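Local coordinates for protein activated BY transcription factor SSRB (Salmonella enterica, PDB 2WNW) that belongs to glycosyl hydrolase family 30, pairing a TIM barrel with a beta-sandwich domain, and is named for its activation by the transcription factor SsrB, at residues 278-281 against 282-286; 308-311 against 312-316; 319-322 against 323-327. All blocks are in the same frame, centred on the assembly; numbering follows the deposited sequence.

Contact 1 of 3, residues 278-281 against 282-286; sequences IQYL and AQCLP
Y280 and C284, one turn apart on helix 275-284, meet in a sulfur-aromatic contact at the C-terminal end of a TIM-barrel helix that links strand 264-268 to strand 289-294. C284 SG stands over one ring face, 3.7 Å from the centroid of the Y280 ring and 18° off the ring normal, shifted toward the rim so that CZ and CE2 are the carbons nearest the sulfur. The tyrosine ring reaches this place because CG lies anti to the backbone N (chi1 -174°), which swings the ring along the helix toward its C-terminal end. Beneath the pair the backbone is regular: C284 N donates to Y280 O at 2.9 Å, and A282 N to I278 O at the same length. The tight side of the turn is apolar. I278 and L281 are buried against L245 of helix 245-252 and L290 of strand 289-294, and L281 also rests on A249; toward L285 the approach is loose, L281 CD2 to L285 CD1 being 4.4 Å. The other side is looser: the extended Q279 and Q283 chains cross at a slant, Q279 CG lying 4.1 Å from the amide carbon Q283 CD, and the amide planes are nearly aligned, 18° apart, without stacking. The second subunit lies along here: its Q279 packs on Q279 and Q283, and its H40 meets the Y280 ring. C284 is exposed, on the solvent side of the turn. L285 is the first residue to leave helical angles, yet its N-H still closes the last turn, L285 N donating to L281 O over 2.7 Å.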
ATOM      1  N   ILE A 278      -0.085  -9.829   0.846  1.00 16.14           N
ATOM      2  CA  ILE A 278       1.187 -10.026   1.534  1.00 16.27           C
ATOM      3  C   ILE A 278       1.105  -9.257   2.851  1.00 16.05           C
ATOM      4  O   ILE A 278       1.422  -9.786   3.916  1.00 15.85           O
ATOM      5  CB  ILE A 278       2.373  -9.455   0.736  1.00 17.28           C
ATOM      6  CG1 ILE A 278       2.469 -10.124  -0.634  1.00 18.29           C
ATOM      7  CG2 ILE A 278       3.672  -9.685   1.511  1.00 18.52           C
ATOM      8  CD1 ILE A 278       3.549  -9.523  -1.504  1.00 19.92           C
ATOM      9  N   GLN A 279       0.660  -8.005   2.765  1.00 16.61           N
ATOM     10  CA  GLN A 279       0.543  -7.149   3.942  1.00 17.93           C
ATOM     11  C   GLN A 279      -0.386  -7.705   5.017  1.00 17.23           C
ATOM     12  O   GLN A 279      -0.070  -7.642   6.207  1.00 17.46           O
ATOM     13  CB  GLN A 279       0.077  -5.751   3.533  1.00 22.49           C
ATOM     14  CG  GLN A 279       0.075  -4.765   4.685  1.00 28.42           C
ATOM     15  CD  GLN A 279       0.269  -3.344   4.220  1.00 34.87           C
ATOM     16  OE1 GLN A 279      -0.593  -2.775   3.548  1.00 38.45           O
ATOM     17  NE2 GLN A 279       1.414  -2.761   4.564  1.00 38.47           N
ATOM     18  N   TYR A 280      -1.525  -8.251   4.605  1.00 15.63           N
ATOM     19  CA  TYR A 280      -2.472  -8.820   5.561  1.00 17.46           C
ATOM     20  C   TYR A 280      -1.816  -9.972   6.324  1.00 16.11           C
ATOM     21  O   TYR A 280      -1.933 -10.066   7.545  1.00 16.08           O
ATOM     22  CB  TYR A 280      -3.724  -9.339   4.842  1.00 17.32           C
ATOM     23  CG  TYR A 280      -4.821  -9.804   5.783  1.00 18.27           C
ATOM     24  CD1 TYR A 280      -5.545  -8.891   6.551  1.00 19.74           C
ATOM     25  CD2 TYR A 280      -5.134 -11.157   5.906  1.00 20.93           C
ATOM     26  CE1 TYR A 280      -6.553  -9.312   7.417  1.00 22.45           C
ATOM     27  CE2 TYR A 280      -6.140 -11.591   6.770  1.00 22.58           C
ATOM     28  CZ  TYR A 280      -6.845 -10.665   7.520  1.00 22.93           C
ATOM     29  OH  TYR A 280      -7.842 -11.088   8.373  1.00 25.70           O
ATOM     30  N   LEU A 281      -1.132 -10.856   5.603  1.00 17.19           N
ATOM     31  CA  LEU A 281      -0.474 -11.986   6.251  1.00 16.72           C
ATOM     32  C   LEU A 281       0.699 -11.531   7.112  1.00 17.14           C
ATOM     33  O   LEU A 281       1.021 -12.160   8.123  1.00 17.64           O
ATOM     34  CB  LEU A 281       0.014 -13.002   5.210  1.00 16.16           C
ATOM     35  CG  LEU A 281      -1.057 -13.782   4.435  1.00 17.24           C
ATOM     36  CD1 LEU A 281      -0.377 -14.908   3.662  1.00 15.73           C
ATOM     37  CD2 LEU A 281      -2.096 -14.364   5.389  1.00 17.05           C
ATOM     38  N   ALA A 282       1.342 -10.439   6.710  1.00 17.33           N
ATOM     39  CA  ALA A 282       2.470  -9.917   7.469  1.00 18.71           C
ATOM     40  C   ALA A 282       1.975  -9.427   8.829  1.00 20.55           C
ATOM     41  O   ALA A 282       2.696  -9.489   9.823  1.00 21.65           O
ATOM     42  CB  ALA A 282       3.133  -8.773   6.709  1.00 19.12           C
ATOM     43  N   GLN A 283       0.738  -8.947   8.868  1.00 20.72           N
ATOM     44  CA  GLN A 283       0.161  -8.448  10.112  1.00 23.41           C
ATOM     45  C   GLN A 283      -0.447  -9.581  10.942  1.00 24.16           C
ATOM     46  O   GLN A 283      -0.387  -9.554  12.171  1.00 23.95           O
ATOM     47  CB  GLN A 283      -0.895  -7.381   9.800  1.00 25.49           C
ATOM     48  CG  GLN A 283      -0.352  -6.236   8.945  1.00 31.35           C
ATOM     49  CD  GLN A 283      -1.430  -5.280   8.458  1.00 36.40           C
ATOM     50  OE1 GLN A 283      -2.495  -5.703   8.000  1.00 38.53           O
ATOM     51  NE2 GLN A 283      -1.149  -3.982   8.535  1.00 39.06           N
ATOM     52  N   CYS A 284      -1.015 -10.579  10.267  1.00 24.63           N
ATOM     53  CA  CYS A 284      -1.636 -11.717  10.942  1.00 26.01           C
ATOM     54  C   CYS A 284      -0.647 -12.805  11.364  1.00 25.51           C
ATOM     55  O   CYS A 284      -0.852 -13.481  12.372  1.00 25.31           O
ATOM     56  CB  CYS A 284      -2.714 -12.334  10.045  1.00 27.97           C
ATOM     57  SG  CYS A 284      -4.159 -11.273   9.797  1.00 36.30           S
ATOM     58  N   LEU A 285       0.418 -12.973  10.590  1.00 24.19           N
ATOM     59  CA  LEU A 285       1.439 -13.978  10.882  1.00 23.80           C
ATOM     60  C   LEU A 285       2.806 -13.306  10.953  1.00 23.86           C
ATOM     61  O   LEU A 285       3.705 -13.609  10.164  1.00 23.18           O
ATOM     62  CB  LEU A 285       1.446 -15.042   9.784  1.00 23.97           C
ATOM     63  CG  LEU A 285       0.132 -15.802   9.596  1.00 24.76           C
ATOM     64  CD1 LEU A 285       0.209 -16.650   8.332  1.00 26.99           C
ATOM     65  CD2 LEU A 285      -0.134 -16.672  10.817  1.00 25.14           C
ATOM     66  N   PRO A 286       2.984 -12.390  11.916  1.00 24.14           N
ATOM     67  CA  PRO A 286       4.252 -11.676  12.073  1.00 24.65           C
ATOM     68  C   PRO A 286       5.490 -12.545  12.242  1.00 24.96           C
ATOM     69  O   PRO A 286       6.590 -12.122  11.894  1.00 26.43           O
ATOM     70  CB  PRO A 286       3.998 -10.785  13.289  1.00 24.50           C
ATOM     71  CG  PRO A 286       3.018 -11.576  14.084  1.00 24.68           C
ATOM     72  CD  PRO A 286       2.067 -12.069  13.023  1.00 25.55           C
TER

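Contact 2 of 3, residues 308-311 against 312-316; sequences RHWH and TYLHD
Helix 305-322 is the helical leg of the beta-alpha-beta unit between strands 289-294 and 327-330 of the TIM barrel, and two turns of it carry this contact. W310 and L314 pack one turn apart: L314 CD1 sits over one face of the indole, 3.6 Å from the centroid of the W310 five-membered ring and 22° off its normal, a CH-pi contact whose nearest ring atom is W310 CE2. With CG anti to the backbone N (chi1 164°), W310 directs its indole along the helix toward L314, while W310 NE1 is held by S435 O. The next pair is H311 and H315. Their side chains run alongside each other in a common direction; the ring planes differ by 19°, but the rings are displaced, centroids 5.0 Å apart, and little of one lies over the other. What lies over the H311 ring instead is H315 CB, 3.9 Å from the H311 ring centroid, a second CH-pi contact. H311 ND1 bonds to Y410 OH, while H315 is held at both nitrogens, ND1 by E394 and NE2 by D273, which sets its ring rotation. The acidic partners of H315 would tend to favour its protonated form. H315 also packs against N391 of the second subunit. Backbone bonds underlie both pairs; H315 N donates to H311 O over 2.8 Å. H309 O also lies in the plane of the Y313 ring at its edge, 3.4 Å from Y313 CD1. Around the helix, W310 and Y313 lean on helix 365-374, and W310 and L314 touch A437 of strand 437-442 in the beta sandwich.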
ATOM      1  N   ARG A 308       9.696  -2.521 -20.344  1.00 17.03           N
ATOM      2  CA  ARG A 308       8.585  -3.201 -19.678  1.00 16.24           C
ATOM      3  C   ARG A 308       9.100  -4.220 -18.666  1.00 15.73           C
ATOM      4  O   ARG A 308       8.528  -4.374 -17.589  1.00 15.05           O
ATOM      5  CB  ARG A 308       7.687  -3.932 -20.685  1.00 16.82           C
ATOM      6  CG  ARG A 308       6.829  -3.035 -21.580  1.00 17.19           C
ATOM      7  CD  ARG A 308       5.632  -3.823 -22.107  1.00 18.61           C
ATOM      8  NE  ARG A 308       6.043  -5.063 -22.762  1.00 18.75           N
ATOM      9  CZ  ARG A 308       6.527  -5.126 -23.996  1.00 19.37           C
ATOM     10  NH1 ARG A 308       6.650  -4.018 -24.708  1.00 19.29           N
ATOM     11  NH2 ARG A 308       6.897  -6.283 -24.522  1.00 21.16           N
ATOM     12  N   HIS A 309      10.169  -4.925 -19.024  1.00 14.35           N
ATOM     13  CA  HIS A 309      10.751  -5.929 -18.136  1.00 15.25           C
ATOM     14  C   HIS A 309      11.369  -5.250 -16.919  1.00 14.85           C
ATOM     15  O   HIS A 309      11.282  -5.751 -15.796  1.00 14.21           O
ATOM     16  CB  HIS A 309      11.795  -6.747 -18.896  1.00 14.67           C
ATOM     17  CG  HIS A 309      11.226  -7.527 -20.041  1.00 15.68           C
ATOM     18  ND1 HIS A 309      12.007  -8.266 -20.902  1.00 16.77           N
ATOM     19  CD2 HIS A 309       9.949  -7.674 -20.472  1.00 14.06           C
ATOM     20  CE1 HIS A 309      11.238  -8.833 -21.816  1.00 17.67           C
ATOM     21  NE2 HIS A 309       9.986  -8.489 -21.577  1.00 16.64           N
ATOM     22  N   TRP A 310      11.990  -4.102 -17.162  1.00 14.27           N
ATOM     23  CA  TRP A 310      12.609  -3.288 -16.122  1.00 14.38           C
ATOM     24  C   TRP A 310      11.517  -2.928 -15.119  1.00 14.68           C
ATOM     25  O   TRP A 310      11.676  -3.107 -13.908  1.00 14.94           O
ATOM     26  CB  TRP A 310      13.206  -2.040 -16.794  1.00 13.37           C
ATOM     27  CG  TRP A 310      13.568  -0.871 -15.918  1.00 15.15           C
ATOM     28  CD1 TRP A 310      12.823   0.261 -15.716  1.00 14.55           C
ATOM     29  CD2 TRP A 310      14.815  -0.654 -15.240  1.00 16.25           C
ATOM     30  NE1 TRP A 310      13.533   1.170 -14.970  1.00 15.21           N
ATOM     31  CE2 TRP A 310      14.757   0.635 -14.663  1.00 16.61           C
ATOM     32  CE3 TRP A 310      15.976  -1.421 -15.066  1.00 17.26           C
ATOM     33  CZ2 TRP A 310      15.820   1.178 -13.923  1.00 17.67           C
ATOM     34  CZ3 TRP A 310      17.035  -0.881 -14.331  1.00 18.14           C
ATOM     35  CH2 TRP A 310      16.947   0.407 -13.770  1.00 17.76           C
ATOM     36  N   HIS A 311      10.391  -2.448 -15.636  1.00 14.86           N
ATOM     37  CA  HIS A 311       9.260  -2.082 -14.793  1.00 14.93           C
ATOM     38  C   HIS A 311       8.711  -3.262 -14.001  1.00 14.25           C
ATOM     39  O   HIS A 311       8.467  -3.151 -12.806  1.00 14.56           O
ATOM     40  CB  HIS A 311       8.116  -1.514 -15.631  1.00 15.55           C
ATOM     41  CG  HIS A 311       6.845  -1.345 -14.860  1.00 16.89           C
ATOM     42  ND1 HIS A 311       6.649  -0.317 -13.963  1.00 17.00           N
ATOM     43  CD2 HIS A 311       5.730  -2.113 -14.803  1.00 17.96           C
ATOM     44  CE1 HIS A 311       5.469  -0.461 -13.384  1.00 19.83           C
ATOM     45  NE2 HIS A 311       4.892  -1.543 -13.875  1.00 18.09           N
ATOM     46  N   THR A 312       8.493  -4.388 -14.675  1.00 14.31           N
ATOM     47  CA  THR A 312       7.939  -5.560 -14.000  1.00 13.55           C
ATOM     48  C   THR A 312       8.750  -5.970 -12.775  1.00 14.47           C
ATOM     49  O   THR A 312       8.185  -6.193 -11.705  1.00 13.27           O
ATOM     50  CB  THR A 312       7.818  -6.751 -14.980  1.00 15.25           C
ATOM     51  OG1 THR A 312       6.882  -6.412 -16.012  1.00 15.20           O
ATOM     52  CG2 THR A 312       7.340  -8.006 -14.261  1.00 15.26           C
ATOM     53  N   TYR A 313      10.069  -6.052 -12.922  1.00 12.96           N
ATOM     54  CA  TYR A 313      10.919  -6.441 -11.804  1.00 14.60           C
ATOM     55  C   TYR A 313      10.910  -5.417 -10.674  1.00 15.22           C
ATOM     56  O   TYR A 313      10.674  -5.766  -9.514  1.00 15.62           O
ATOM     57  CB  TYR A 313      12.367  -6.668 -12.268  1.00 14.85           C
ATOM     58  CG  TYR A 313      12.648  -8.079 -12.743  1.00 14.93           C
ATOM     59  CD1 TYR A 313      12.328  -8.484 -14.041  1.00 13.79           C
ATOM     60  CD2 TYR A 313      13.202  -9.024 -11.876  1.00 14.87           C
ATOM     61  CE1 TYR A 313      12.554  -9.801 -14.462  1.00 14.54           C
ATOM     62  CE2 TYR A 313      13.426 -10.338 -12.281  1.00 16.39           C
ATOM     63  CZ  TYR A 313      13.101 -10.720 -13.572  1.00 15.58           C
ATOM     64  OH  TYR A 313      13.319 -12.020 -13.959  1.00 15.41           O
ATOM     65  N   LEU A 314      11.169  -4.154 -11.004  1.00 13.55           N
ATOM     66  CA  LEU A 314      11.204  -3.112  -9.979  1.00 13.84           C
ATOM     67  C   LEU A 314       9.866  -2.909  -9.279  1.00 13.41           C
ATOM     68  O   LEU A 314       9.813  -2.797  -8.056  1.00 13.63           O
ATOM     69  CB  LEU A 314      11.679  -1.787 -10.582  1.00 13.93           C
ATOM     70  CG  LEU A 314      13.164  -1.727 -10.953  1.00 17.59           C
ATOM     71  CD1 LEU A 314      13.443  -0.443 -11.725  1.00 17.00           C
ATOM     72  CD2 LEU A 314      14.019  -1.794  -9.687  1.00 17.47           C
ATOM     73  N   HIS A 315       8.788  -2.865 -10.055  1.00 12.90           N
ATOM     74  CA  HIS A 315       7.456  -2.661  -9.497  1.00 13.90           C
ATOM     75  C   HIS A 315       7.064  -3.766  -8.521  1.00 12.75           C
ATOM     76  O   HIS A 315       6.556  -3.488  -7.435  1.00 12.02           O
ATOM     77  CB  HIS A 315       6.419  -2.577 -10.623  1.00 14.09           C
ATOM     78  CG  HIS A 315       5.013  -2.391 -10.140  1.00 14.04           C
ATOM     79  ND1 HIS A 315       4.561  -1.207  -9.598  1.00 14.55           N
ATOM     80  CD2 HIS A 315       3.963  -3.247 -10.105  1.00 14.58           C
ATOM     81  CE1 HIS A 315       3.293  -1.341  -9.248  1.00 17.74           C
ATOM     82  NE2 HIS A 315       2.906  -2.569  -9.546  1.00 15.82           N
ATOM     83  N   ASP A 316       7.301  -5.021  -8.893  1.00 12.44           N
ATOM     84  CA  ASP A 316       6.931  -6.111  -8.003  1.00 13.55           C
ATOM     85  C   ASP A 316       7.824  -6.177  -6.771  1.00 14.51           C
ATOM     86  O   ASP A 316       7.342  -6.398  -5.659  1.00 14.70           O
ATOM     87  CB  ASP A 316       6.956  -7.453  -8.742  1.00 13.74           C
ATOM     88  CG  ASP A 316       6.164  -8.519  -8.012  1.00 15.17           C
ATOM     89  OD1 ASP A 316       6.772  -9.375  -7.331  1.00 16.36           O
ATOM     90  OD2 ASP A 316       4.922  -8.480  -8.101  1.00 15.38           O
TER

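Contact 3 of 3, residues 319-322 against 323-327; sequences GNFK and SGCSG
The backbone of helix 305-322 ends here in a Schellman motif: G324, at positive phi, reverses the chain, C325 N donates to N320 O over 3.0 Å, and G324 N makes a weak bond back to F321 O. The C325 N-H approaches from above the carbonyl plane of N320, 42° out of it. S323 adds a side-chain bond, its OG donating to G319 O at 2.8 Å; with OG turned beside the backbone N (chi1 -56°), the hydroxyl folds back over the last turn, where S323 N divides between G319 O and N320 O, weakly to each. Beyond the glycine, C325 CB meets N320 CB at 3.7 Å, and C325 SG lies over one face of the F321 ring, 4.4 Å from the ring centroid and 26° off its normal. The sulfur also accepts a bond from G327 N at 3.5 Å, which braces the turn between C325 and G327. K322 NZ forms a salt bridge with E395 of its own chain and a hydrogen bond with S276 of the second subunit. F321 packs against strand 393-399 of the sandwich, its ring edge-to-face with F398. The last carbonyls of the helix are thus met by a serine hydroxyl and by turn amides, G319 O taking S323 OG besides the weak S323 N bond and N320 O taking C325 N, while a single cysteine sulfur serves both the aromatic face of F321 and the N-H of G327.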
ATOM      1  N   GLY A 319       6.913  -3.265  -4.302  1.00 13.89           N
ATOM      2  CA  GLY A 319       5.640  -3.549  -3.662  1.00 14.79           C
ATOM      3  C   GLY A 319       5.712  -4.685  -2.653  1.00 15.47           C
ATOM      4  O   GLY A 319       5.146  -4.594  -1.560  1.00 16.04           O
ATOM      5  N   ASN A 320       6.402  -5.762  -3.017  1.00 14.47           N
ATOM      6  CA  ASN A 320       6.535  -6.909  -2.128  1.00 14.63           C
ATOM      7  C   ASN A 320       7.199  -6.515  -0.815  1.00 15.46           C
ATOM      8  O   ASN A 320       6.671  -6.786   0.261  1.00 15.64           O
ATOM      9  CB  ASN A 320       7.360  -8.018  -2.799  1.00 14.06           C
ATOM     10  CG  ASN A 320       6.593  -8.740  -3.889  1.00 13.31           C
ATOM     11  OD1 ASN A 320       7.151  -9.560  -4.620  1.00 16.39           O
ATOM     12  ND2 ASN A 320       5.310  -8.446  -4.001  1.00 10.88           N
ATOM     13  N   PHE A 321       8.354  -5.866  -0.899  1.00 14.58           N
ATOM     14  CA  PHE A 321       9.059  -5.478   0.315  1.00 15.73           C
ATOM     15  C   PHE A 321       8.312  -4.447   1.154  1.00 15.07           C
ATOM     16  O   PHE A 321       8.355  -4.501   2.382  1.00 15.86           O
ATOM     17  CB  PHE A 321      10.476  -5.018  -0.035  1.00 15.93           C
ATOM     18  CG  PHE A 321      11.389  -6.154  -0.413  1.00 17.74           C
ATOM     19  CD1 PHE A 321      11.710  -7.141   0.518  1.00 17.82           C
ATOM     20  CD2 PHE A 321      11.897  -6.264  -1.703  1.00 17.42           C
ATOM     21  CE1 PHE A 321      12.522  -8.219   0.171  1.00 18.04           C
ATOM     22  CE2 PHE A 321      12.712  -7.340  -2.061  1.00 18.87           C
ATOM     23  CZ  PHE A 321      13.025  -8.320  -1.122  1.00 18.88           C
ATOM     24  N   LYS A 322       7.610  -3.519   0.510  1.00 15.68           N
ATOM     25  CA  LYS A 322       6.846  -2.534   1.269  1.00 17.26           C
ATOM     26  C   LYS A 322       5.699  -3.241   1.985  1.00 17.27           C
ATOM     27  O   LYS A 322       5.216  -2.774   3.016  1.00 18.44           O
ATOM     28  CB  LYS A 322       6.261  -1.459   0.349  1.00 18.58           C
ATOM     29  CG  LYS A 322       7.278  -0.474  -0.185  1.00 25.15           C
ATOM     30  CD  LYS A 322       6.913   0.956   0.200  1.00 29.53           C
ATOM     31  CE  LYS A 322       6.910   1.159   1.700  1.00 30.62           C
ATOM     32  NZ  LYS A 322       6.520   2.554   2.085  1.00 27.04           N
ATOM     33  N   SER A 323       5.276  -4.376   1.437  1.00 15.71           N
ATOM     34  CA  SER A 323       4.157  -5.126   2.000  1.00 15.65           C
ATOM     35  C   SER A 323       4.481  -6.247   2.990  1.00 16.90           C
ATOM     36  O   SER A 323       3.566  -6.902   3.481  1.00 18.71           O
ATOM     37  CB  SER A 323       3.306  -5.685   0.859  1.00 16.01           C
ATOM     38  OG  SER A 323       2.888  -4.628   0.015  1.00 16.65           O
ATOM     39  N   GLY A 324       5.760  -6.482   3.269  1.00 15.26           N
ATOM     40  CA  GLY A 324       6.115  -7.511   4.238  1.00 16.46           C
ATOM     41  C   GLY A 324       6.935  -8.699   3.759  1.00 15.89           C
ATOM     42  O   GLY A 324       7.147  -9.644   4.523  1.00 15.93           O
ATOM     43  N   CYS A 325       7.404  -8.648   2.513  1.00 16.18           N
ATOM     44  CA  CYS A 325       8.194  -9.726   1.909  1.00 16.01           C
ATOM     45  C   CYS A 325       9.518  -9.975   2.634  1.00 16.26           C
ATOM     46  O   CYS A 325      10.209  -9.033   3.016  1.00 16.09           O
ATOM     47  CB  CYS A 325       8.469  -9.394   0.438  1.00 15.63           C
ATOM     48  SG  CYS A 325       9.403 -10.645  -0.461  1.00 18.40           S
ATOM     49  N   SER A 326       9.876 -11.246   2.798  1.00 16.04           N
ATOM     50  CA  SER A 326      11.106 -11.616   3.503  1.00 17.50           C
ATOM     51  C   SER A 326      12.313 -11.920   2.615  1.00 17.24           C
ATOM     52  O   SER A 326      13.407 -12.163   3.121  1.00 18.45           O
ATOM     53  CB  SER A 326      10.845 -12.830   4.403  1.00 18.17           C
ATOM     54  OG  SER A 326      10.517 -13.978   3.631  1.00 19.55           O
ATOM     55  N   GLY A 327      12.126 -11.922   1.300  1.00 16.23           N
ATOM     56  CA  GLY A 327      13.245 -12.221   0.422  1.00 16.16           C
ATOM     57  C   GLY A 327      12.852 -12.286  -1.036  1.00 16.17           C
ATOM     58  O   GLY A 327      11.671 -12.419  -1.359  1.00 15.03           O
TER

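How the contacts relate
Along the chain the three contacts follow in series, none nested and none crossing, and each joins adjoining segments, so each closes only a turn or two. Contact 1 finishes helix 275-284 before strand 289-294; contact 2 occupies the middle of helix 305-322, and contact 3 ends that helix and leads to strand 327-330. Contacts 2 and 3 therefore share one helix, with centres 15 Å apart. Between contacts 1 and 3, helix 275-284 packs on the turn that follows helix 305-322, I278 CG2 lying 3.4 Å from S323 O. Contacts 1 and 2 do not touch. Together they tie barrel, beta sandwich and second subunit.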